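Side-chain contacts in uncharacterized ACR, COG1565 superfamily (Burkholderia thailandensis, PDB 4F3N), which is of unknown function but has a methyltransferase fold and may transfer methyl groups from S-adenosylmethionine to protein arginines: residues R84-Y87 and Y93-G96; R323-P328 and G333-T338. All blocks are in the same frame, centred on the assembly; numbering follows the deposited sequence.

Contact 1 of 2, residues R84-Y87 and Y93-G96; sequences RVLY and YYSG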
loop_
_atom_site.group_PDB
_atom_site.type_symbol
_atom_site.label_atom_id
_atom_site.label_comp_id
_atom_site.label_asym_id
_atom_site.label_seq_id
_atom_site.Cartn_x
_atom_site.Cartn_y
_atom_site.Cartn_z
ATOM N N ARG A 84 6.561 14.351 4.934
ATOM C CA ARG A 84 6.981 14.766 6.248
ATOM C C ARG A 84 5.985 14.396 7.371
ATOM O O ARG A 84 6.402 13.914 8.441
ATOM C CB ARG A 84 7.317 16.278 6.237
ATOM C CG ARG A 84 8.574 16.621 5.459
ATOM C CD ARG A 84 9.796 15.866 5.961
ATOM N NE ARG A 84 10.221 16.312 7.287
ATOM C CZ ARG A 84 11.255 15.789 7.960
ATOM N NH1 ARG A 84 11.586 16.258 9.158
ATOM N NH2 ARG A 84 11.948 14.782 7.447
ATOM N N VAL A 85 4.686 14.576 7.143
ATOM C CA VAL A 85 3.721 14.309 8.213
ATOM C C VAL A 85 3.595 12.812 8.475
ATOM O O VAL A 85 3.303 12.384 9.613
ATOM C CB VAL A 85 2.336 14.954 7.997
ATOM C CG1 VAL A 85 2.465 16.468 7.806
ATOM C CG2 VAL A 85 1.604 14.295 6.843
ATOM N N LEU A 86 3.885 11.988 7.462
ATOM C CA LEU A 86 3.802 10.555 7.632
ATOM C C LEU A 86 5.132 9.951 8.111
ATOM O O LEU A 86 5.121 9.043 8.921
ATOM C CB LEU A 86 3.334 9.881 6.332
ATOM C CG LEU A 86 1.913 10.192 5.808
ATOM C CD1 LEU A 86 1.618 9.355 4.556
ATOM C CD2 LEU A 86 0.903 9.879 6.903
ATOM N N TYR A 87 6.245 10.468 7.614
ATOM C CA TYR A 87 7.543 9.779 7.742
ATOM C C TYR A 87 8.640 10.599 8.429
ATOM O O TYR A 87 9.772 10.123 8.515
ATOM C CB TYR A 87 8.019 9.265 6.390
ATOM C CG TYR A 87 7.014 8.365 5.726
ATOM C CD1 TYR A 87 6.740 7.115 6.264
ATOM C CD2 TYR A 87 6.294 8.771 4.613
ATOM C CE1 TYR A 87 5.785 6.288 5.719
ATOM C CE2 TYR A 87 5.326 7.936 4.038
ATOM C CZ TYR A 87 5.087 6.698 4.588
ATOM O OH TYR A 87 4.140 5.791 4.106
ATOM N N TYR A 93 3.522 10.212 11.341
ATOM C CA TYR A 93 2.516 9.260 11.726
ATOM C C TYR A 93 3.072 7.839 11.873
ATOM O O TYR A 93 2.739 7.134 12.842
ATOM C CB TYR A 93 1.407 9.204 10.708
ATOM C CG TYR A 93 0.270 8.294 11.118
ATOM C CD1 TYR A 93 -0.559 8.637 12.179
ATOM C CD2 TYR A 93 0.021 7.095 10.452
ATOM C CE1 TYR A 93 -1.588 7.808 12.579
ATOM C CE2 TYR A 93 -1.009 6.260 10.839
ATOM C CZ TYR A 93 -1.817 6.631 11.902
ATOM O OH TYR A 93 -2.863 5.836 12.305
ATOM N N TYR A 94 3.855 7.422 10.885
ATOM C CA TYR A 94 4.335 6.024 10.805
ATOM C C TYR A 94 5.665 5.807 11.480
ATOM O O TYR A 94 6.112 4.654 11.652
ATOM C CB TYR A 94 4.481 5.590 9.357
ATOM C CG TYR A 94 3.198 5.395 8.621
ATOM C CD1 TYR A 94 2.327 4.368 8.957
ATOM C CD2 TYR A 94 2.853 6.214 7.580
ATOM C CE1 TYR A 94 1.143 4.179 8.264
ATOM C CE2 TYR A 94 1.678 6.049 6.888
ATOM C CZ TYR A 94 0.823 5.021 7.217
ATOM O OH TYR A 94 -0.344 4.826 6.484
ATOM N N SER A 95 6.297 6.903 11.878
ATOM C CA SER A 95 7.706 6.888 12.231
ATOM C C SER A 95 7.847 7.437 13.633
ATOM O O SER A 95 8.748 8.232 13.903
ATOM C CB SER A 95 8.525 7.707 11.197
ATOM O OG SER A 95 7.947 9.002 10.978
ATOM N N GLY A 96 6.956 6.984 14.520
ATOM C CA GLY A 96 6.953 7.380 15.929
ATOM C C GLY A 96 5.548 7.605 16.472
ATOM O O GLY A 96 4.795 8.466 15.980
#
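Val85 and Leu86, in the last turn of helix 78-87, offer their carbonyl oxygens to the loop that folds back on the helix. Tyr93 N donates to Val85 O at 2.8 Å. Tyr94 N donates to Leu86 O, also at 2.8 Å, and this bond is the straighter of the two, with an N-H...O angle of 163°. Two consecutive amides thus satisfy two consecutive carbonyls in the last turn.

Tyr94 lies alongside Leu86 and Tyr87, all pointing the same way. The Tyr87 and Tyr94 planes are only 18° apart, but the rings are offset, with centroids 5.4 Å apart, and little of one lies over the other. Their closest atoms are Tyr87 CE1 and Tyr94 CD2, at 3.5 Å. Leu86 CB packs against Tyr94 CD2 at 3.9 Å, while Leu86 CD2 reaches Tyr93 CB. Within the loop, Tyr93 CD2 sits over the centre of one face of the Tyr94 ring. The Tyr94 side chain lies about 9 Å from that of Thr113, which binds S-adenosyl-L-homocysteine in another structure of this protein; the ligand is absent here.

Each of three hydroxyls has a partner beyond the two segments. Tyr87 OH bonds to Ala219 O, and Tyr94 OH makes a weak bond to Asp336 OD1. Ser95 OG lies 3.1 Å from Tyr87 C, but its hydrogen bond goes to Ala88 O. Its chi1 of 50° turns OG back toward the helix end.

The chemistry implies a loop anchored by two backbone bonds, with the Tyr87 and Tyr94 hydroxyls tied to other parts of the fold.

Contact 2 of 2, residues R323-P328 and G333-T338; sequences RAHGDP and GLQDIT
His325 and Gln335 reach for each other from opposite directions and meet at the edge of the imidazole. His325 NE2 donates to Gln335 OE1 at 2.7 Å. The oxygen lies close to the ring plane, but the amide is turned 41° against it and the bond is bent, with an N-H...O angle of 139°. NE2 carries a proton in this bond.

The other branch of the amide faces the turn. Gln335 NE2 donates to Asp327 O at 3.0 Å, nearly straight at 166°. A water that donates to Pro328 O makes a further, weak bond to Gln335 NE2. The Gln335 chain is extended beyond CG, which carries the amide over to His325 and the Asp327 carbonyl. With both branches bonded, the amide is fixed against rotation.

Beside this polar bridge, Ile337 points its CD1 at the proline ring, 3.9 Å from Pro328 CB.

The contact closes a loop that connects two strands of a small mixed sheet. Strand 317-319 runs between strands 324-325 and 336-342, and its Cys318 touches His325, Pro328 and Gln335. Helix 78-87 packs on the apolar side, with Phe78 against Pro328 and Val85 against Ile337.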
loop_
_atom_site.group_PDB
_atom_site.type_symbol
_atom_site.label_atom_id
_atom_site.label_comp_id
_atom_site.label_asym_id
_atom_site.label_seq_id
_atom_site.Cartn_x
_atom_site.Cartn_y
_atom_site.Cartn_z
ATOM N N ARG A 323 -11.681 7.737 11.988
ATOM C CA ARG A 323 -12.764 8.483 11.361
ATOM C C ARG A 323 -12.201 8.945 10.013
ATOM O O ARG A 323 -11.179 9.629 9.974
ATOM C CB ARG A 323 -13.183 9.686 12.195
ATOM N N ALA A 324 -12.850 8.527 8.930
ATOM C CA ALA A 324 -12.447 8.862 7.554
ATOM C C ALA A 324 -12.904 10.261 7.195
ATOM O O ALA A 324 -14.042 10.632 7.434
ATOM C CB ALA A 324 -13.051 7.863 6.567
ATOM N N HIS A 325 -12.012 11.074 6.635
ATOM C CA HIS A 325 -12.380 12.426 6.224
ATOM C C HIS A 325 -11.331 12.970 5.264
ATOM O O HIS A 325 -10.272 12.399 5.128
ATOM C CB HIS A 325 -12.495 13.337 7.423
ATOM C CG HIS A 325 -11.182 13.595 8.057
ATOM N ND1 HIS A 325 -10.466 14.715 7.782
ATOM C CD2 HIS A 325 -10.377 12.794 8.848
ATOM C CE1 HIS A 325 -9.295 14.660 8.443
ATOM N NE2 HIS A 325 -9.228 13.483 9.082
ATOM N N GLY A 326 -11.615 14.101 4.630
ATOM C CA GLY A 326 -10.810 14.537 3.491
ATOM C C GLY A 326 -9.652 15.455 3.778
ATOM O O GLY A 326 -8.939 15.797 2.853
ATOM N N ASP A 327 -9.479 15.895 5.025
ATOM C CA ASP A 327 -8.598 17.034 5.308
ATOM C C ASP A 327 -7.230 16.609 5.825
ATOM O O ASP A 327 -7.070 16.263 6.990
ATOM C CB ASP A 327 -9.267 17.971 6.311
ATOM C CG ASP A 327 -8.472 19.233 6.564
ATOM O OD1 ASP A 327 -7.370 19.379 6.001
ATOM O OD2 ASP A 327 -8.965 20.081 7.321
ATOM N N PRO A 328 -6.181 16.689 4.974
ATOM C CA PRO A 328 -4.867 16.274 5.430
ATOM C C PRO A 328 -4.134 17.226 6.390
ATOM O O PRO A 328 -3.052 16.882 6.833
ATOM C CB PRO A 328 -4.073 16.189 4.133
ATOM C CG PRO A 328 -4.658 17.254 3.318
ATOM C CD PRO A 328 -6.139 17.190 3.590
ATOM N N GLY A 333 0.850 14.396 11.884
ATOM C CA GLY A 333 1.563 13.395 12.677
ATOM C C GLY A 333 0.638 12.469 13.439
ATOM O O GLY A 333 1.103 11.433 13.966
ATOM N N LEU A 334 -0.647 12.823 13.578
ATOM C CA LEU A 334 -1.584 12.025 14.381
ATOM C C LEU A 334 -2.665 11.339 13.562
ATOM O O LEU A 334 -3.540 10.663 14.111
ATOM C CB LEU A 334 -2.241 12.877 15.467
ATOM C CG LEU A 334 -1.301 13.656 16.380
ATOM C CD1 LEU A 334 -2.119 14.431 17.430
ATOM C CD2 LEU A 334 -0.285 12.736 17.059
ATOM N N GLN A 335 -2.630 11.512 12.234
ATOM C CA GLN A 335 -3.545 10.826 11.374
ATOM C C GLN A 335 -2.814 10.261 10.146
ATOM O O GLN A 335 -1.734 10.742 9.773
ATOM C CB GLN A 335 -4.707 11.753 10.949
ATOM C CG GLN A 335 -4.285 12.934 10.068
ATOM C CD GLN A 335 -5.464 13.640 9.428
ATOM O OE1 GLN A 335 -6.617 13.532 9.884
ATOM N NE2 GLN A 335 -5.191 14.395 8.351
ATOM N N ASP A 336 -3.441 9.248 9.558
ATOM C CA ASP A 336 -3.001 8.593 8.322
ATOM C C ASP A 336 -3.457 9.462 7.152
ATOM O O ASP A 336 -4.470 10.129 7.241
ATOM C CB ASP A 336 -3.745 7.240 8.237
ATOM C CG ASP A 336 -3.125 6.271 7.313
ATOM O OD1 ASP A 336 -2.108 6.598 6.668
ATOM O OD2 ASP A 336 -3.684 5.149 7.250
ATOM N N ILE A 337 -2.710 9.423 6.053
ATOM C CA ILE A 337 -3.122 10.034 4.795
ATOM C C ILE A 337 -2.833 8.986 3.718
ATOM O O ILE A 337 -1.704 8.477 3.644
ATOM C CB ILE A 337 -2.333 11.327 4.438
ATOM C CG1 ILE A 337 -2.425 12.381 5.580
ATOM C CG2 ILE A 337 -2.888 11.897 3.121
ATOM C CD1 ILE A 337 -1.491 13.584 5.423
ATOM N N THR A 338 -3.843 8.590 2.942
ATOM C CA THR A 338 -3.622 7.575 1.911
ATOM C C THR A 338 -4.287 8.028 0.628
ATOM O O THR A 338 -5.125 8.889 0.618
ATOM C CB THR A 338 -4.224 6.180 2.282
ATOM O OG1 THR A 338 -5.638 6.297 2.460
ATOM C CG2 THR A 338 -3.602 5.627 3.548
HETATM O O HOH W 1 -2.299 15.377 8.976
#

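In the fold
Contacts 1 and 2 meet where helix 78-87 lies against strand 336-342, with centres 12 Å apart. Leu86 CD1 packs on Ile337 O at 3.6 Å, and Tyr93 CD1 on Gln335 O at 3.4 Å. Neither contact is fully exposed, but contact 2 is buried and contact 1 only partly so. Their chemistry also differs. In contact 1 backbone amides pair with backbone carbonyls in the last turn of a helix, flanked by aromatic rings. In contact 2 a buried side-chain amide ties a histidine and a backbone carbonyl together. Contact 1 lies nearer the S-adenosyl-L-homocysteine-binding residues Thr113 and Asn214, whereas contact 2 belongs to the small sheet and sits away from them.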